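CELL WALL surface anchor family protein (Streptococcus pneumoniae, PDB 2WW8) serves as the adhesin of the pneumococcal pilus, a multidomain surface protein that recognises host cells. Local coordinates at residues Glu739-Asn744 with Asp786-Phe791. Numbering follows the deposited sequence.
Sequences EFIKVN and DGKLTF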
ATOM      1  N   GLU A 739      59.676 -22.974 -52.502  1.00 18.80           N
ATOM      2  CA  GLU A 739      61.085 -22.764 -52.801  1.00 17.52           C
ATOM      3  C   GLU A 739      61.607 -23.971 -53.591  1.00 17.02           C
ATOM      4  O   GLU A 739      61.267 -25.112 -53.250  1.00 16.58           O
ATOM      5  CB  GLU A 739      61.865 -22.639 -51.505  1.00 17.03           C
ATOM      6  CG  GLU A 739      63.335 -22.416 -51.747  1.00 18.69           C
ATOM      7  CD  GLU A 739      64.041 -22.214 -50.439  1.00 25.21           C
ATOM      8  OE1 GLU A 739      64.418 -23.225 -49.799  1.00 27.17           O
ATOM      9  OE2 GLU A 739      64.161 -21.027 -50.056  1.00 22.06           O
ATOM     10  N   PHE A 740      62.426 -23.707 -54.609  1.00 16.35           N
ATOM     11  CA  PHE A 740      63.006 -24.734 -55.484  1.00 15.63           C
ATOM     12  C   PHE A 740      64.527 -24.557 -55.372  1.00 16.35           C
ATOM     13  O   PHE A 740      65.036 -23.440 -55.148  1.00 15.75           O
ATOM     14  CB  PHE A 740      62.606 -24.520 -56.948  1.00 15.93           C
ATOM     15  CG  PHE A 740      61.117 -24.561 -57.231  1.00 16.20           C
ATOM     16  CD1 PHE A 740      60.318 -23.425 -57.135  1.00 15.86           C
ATOM     17  CD2 PHE A 740      60.517 -25.730 -57.659  1.00 14.78           C
ATOM     18  CE1 PHE A 740      58.941 -23.469 -57.417  1.00 15.89           C
ATOM     19  CE2 PHE A 740      59.141 -25.773 -57.947  1.00 14.49           C
ATOM     20  CZ  PHE A 740      58.348 -24.637 -57.841  1.00 15.95           C
ATOM     21  N   ILE A 741      65.254 -25.668 -55.493  1.00 15.27           N
ATOM     22  CA  ILE A 741      66.701 -25.621 -55.523  1.00 14.19           C
ATOM     23  C   ILE A 741      67.118 -26.079 -56.918  1.00 15.08           C
ATOM     24  O   ILE A 741      66.798 -27.211 -57.347  1.00 13.10           O
ATOM     25  CB  ILE A 741      67.347 -26.492 -54.451  1.00 14.97           C
ATOM     26  CG1 ILE A 741      66.887 -26.054 -53.059  1.00 17.22           C
ATOM     27  CG2 ILE A 741      68.889 -26.385 -54.547  1.00 12.78           C
ATOM     28  CD1 ILE A 741      66.183 -27.109 -52.286  1.00 22.31           C
ATOM     29  N   LYS A 742      67.800 -25.173 -57.630  1.00 16.14           N
ATOM     30  CA  LYS A 742      68.382 -25.500 -58.938  1.00 14.84           C
ATOM     31  C   LYS A 742      69.648 -26.340 -58.726  1.00 15.66           C
ATOM     32  O   LYS A 742      70.551 -25.914 -57.991  1.00 14.93           O
ATOM     33  CB  LYS A 742      68.786 -24.230 -59.696  1.00 15.49           C
ATOM     34  CG  LYS A 742      69.266 -24.575 -61.145  1.00 11.45           C
ATOM     35  CD  LYS A 742      68.033 -24.903 -62.016  1.00 12.04           C
ATOM     36  CE  LYS A 742      68.377 -25.156 -63.490  1.00 16.90           C
ATOM     37  NZ  LYS A 742      69.428 -26.205 -63.593  1.00 15.19           N
ATOM     38  N   VAL A 743      69.736 -27.509 -59.359  1.00 15.31           N
ATOM     39  CA  VAL A 743      70.874 -28.402 -59.133  1.00 13.64           C
ATOM     40  C   VAL A 743      71.381 -29.081 -60.406  1.00 15.00           C
ATOM     41  O   VAL A 743      70.667 -29.207 -61.411  1.00 12.99           O
ATOM     42  CB  VAL A 743      70.565 -29.554 -58.099  1.00 15.53           C
ATOM     43  CG1 VAL A 743      70.069 -28.990 -56.768  1.00 13.90           C
ATOM     44  CG2 VAL A 743      69.567 -30.582 -58.694  1.00 15.03           C
ATOM     45  N   ASN A 744      72.621 -29.557 -60.309  1.00 14.47           N
ATOM     46  CA  ASN A 744      73.151 -30.514 -61.245  1.00 15.55           C
ATOM     47  C   ASN A 744      72.324 -31.825 -61.197  1.00 16.18           C
ATOM     48  O   ASN A 744      72.148 -32.376 -60.103  1.00 13.27           O
ATOM     49  CB  ASN A 744      74.614 -30.756 -60.853  1.00 15.53           C
ATOM     50  CG  ASN A 744      75.339 -31.653 -61.836  1.00 16.85           C
ATOM     51  OD1 ASN A 744      74.854 -32.699 -62.245  1.00 23.12           O
ATOM     52  ND2 ASN A 744      76.518 -31.230 -62.223  1.00 17.57           N
ATOM     53  N   ASP A 786      73.631 -21.106 -53.249  1.00 22.36           N
ATOM     54  CA  ASP A 786      72.740 -22.120 -52.670  1.00 21.66           C
ATOM     55  C   ASP A 786      71.745 -22.737 -53.659  1.00 21.04           C
ATOM     56  O   ASP A 786      71.072 -23.711 -53.331  1.00 21.42           O
ATOM     57  CB  ASP A 786      72.009 -21.579 -51.432  1.00 22.23           C
ATOM     58  CG  ASP A 786      71.104 -20.377 -51.743  1.00 23.61           C
ATOM     59  OD1 ASP A 786      70.815 -20.061 -52.919  1.00 24.33           O
ATOM     60  OD2 ASP A 786      70.663 -19.705 -50.788  1.00 26.03           O
ATOM     61  N   GLY A 787      71.657 -22.205 -54.875  1.00 20.61           N
ATOM     62  CA  GLY A 787      70.762 -22.741 -55.897  1.00 19.83           C
ATOM     63  C   GLY A 787      69.305 -22.336 -55.717  1.00 19.52           C
ATOM     64  O   GLY A 787      68.453 -22.714 -56.528  1.00 18.87           O
ATOM     65  N   LYS A 788      69.011 -21.571 -54.664  1.00 19.85           N
ATOM     66  CA  LYS A 788      67.610 -21.324 -54.275  1.00 19.22           C
ATOM     67  C   LYS A 788      66.821 -20.313 -55.078  1.00 18.67           C
ATOM     68  O   LYS A 788      67.283 -19.208 -55.325  1.00 19.18           O
ATOM     69  CB  LYS A 788      67.489 -20.974 -52.794  1.00 19.12           C
ATOM     70  CG  LYS A 788      67.838 -22.146 -51.917  1.00 18.66           C
ATOM     71  CD  LYS A 788      67.657 -21.795 -50.467  1.00 21.25           C
ATOM     72  CE  LYS A 788      67.925 -23.005 -49.585  1.00 22.56           C
ATOM     73  NZ  LYS A 788      68.349 -22.425 -48.277  1.00 23.91           N
ATOM     74  N   LEU A 789      65.630 -20.718 -55.488  1.00 18.47           N
ATOM     75  CA  LEU A 789      64.601 -19.810 -55.972  1.00 19.02           C
ATOM     76  C   LEU A 789      63.435 -19.754 -54.992  1.00 19.19           C
ATOM     77  O   LEU A 789      62.604 -20.669 -54.966  1.00 20.28           O
ATOM     78  CB  LEU A 789      64.048 -20.336 -57.281  1.00 18.08           C
ATOM     79  CG  LEU A 789      65.020 -20.310 -58.459  1.00 18.90           C
ATOM     80  CD1 LEU A 789      64.400 -21.207 -59.476  1.00 19.20           C
ATOM     81  CD2 LEU A 789      65.266 -18.910 -58.998  1.00 18.91           C
ATOM     82  N   THR A 790      63.365 -18.678 -54.216  1.00 19.29           N
ATOM     83  CA  THR A 790      62.447 -18.550 -53.077  1.00 18.86           C
ATOM     84  C   THR A 790      61.304 -17.580 -53.401  1.00 19.86           C
ATOM     85  O   THR A 790      61.548 -16.369 -53.566  1.00 19.87           O
ATOM     86  CB  THR A 790      63.217 -18.078 -51.828  1.00 19.12           C
ATOM     87  OG1 THR A 790      64.223 -19.050 -51.524  1.00 17.85           O
ATOM     88  CG2 THR A 790      62.273 -17.910 -50.599  1.00 18.29           C
ATOM     89  N   PHE A 791      60.089 -18.129 -53.491  1.00 19.36           N
ATOM     90  CA  PHE A 791      58.850 -17.374 -53.696  1.00 20.25           C
ATOM     91  C   PHE A 791      57.951 -17.330 -52.444  1.00 20.89           C
ATOM     92  O   PHE A 791      57.710 -18.354 -51.804  1.00 19.94           O
ATOM     93  CB  PHE A 791      58.083 -17.938 -54.887  1.00 19.75           C
ATOM     94  CG  PHE A 791      58.956 -18.146 -56.096  1.00 21.64           C
ATOM     95  CD1 PHE A 791      59.640 -17.080 -56.659  1.00 22.72           C
ATOM     96  CD2 PHE A 791      59.113 -19.400 -56.638  1.00 19.91           C
ATOM     97  CE1 PHE A 791      60.458 -17.278 -57.755  1.00 22.74           C
ATOM     98  CE2 PHE A 791      59.911 -19.599 -57.758  1.00 22.61           C
ATOM     99  CZ  PHE A 791      60.588 -18.530 -58.301  1.00 21.08           C
TER
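Strands 739-744 and 788-791 pair antiparallel in the C-terminal prealbumin-like domain, at one side of a four-stranded sheet in which 788-794 is the outermost strand and 849-854 flanks 736-744 on its other side. F740 and L789 form the hydrogen-bonded pair. L789 N meets F740 O almost straight on and in the carbonyl plane, at 2.8 Å, while F740 N reaches L789 O from above the plane of the L789 carbonyl, at 3.1 Å. Two residues further along 739-744, K742 N donates to G787 O at 2.8 Å, so the ladder runs into the turn preceding strand 788-791. D786 shapes that turn: its OD1 accepts from K788 N, an Asx turn. G787 has positive phi (78°), and a CB there would clash with K742 O. Such a sheet, paired with a second one, belongs to the CNA_B-type, transthyretin-like sandwich of pilins. The face carrying F740, L789 and F791 looks into its core, where F756, L758 and L801 of the second sheet pack on it. The side chains of F740 and F791 cross at about a right angle, and F740 CD1 comes to the edge of the F791 ring, 3.9 Å from F791 CE2; Y778 adds an edge-to-face contact to F791. K742 turns its bent side chain away into this interior, and its NZ is covalently linked to CG of N854, an isopeptide bond tying the first strand of the domain to the last. On the more exposed face, E739 has an extended chain, CG anti to the backbone N (chi1 -180°), beside T790. T790 OG1 donates a very short bond, 2.5 Å, to the anti lone pair of E739 OE2. The K788 chain crosses that of E739 obliquely, its CE 3.5 Å from E739 OE1, but its NZ stays at 4.3 Å from OE1, beyond a salt bridge.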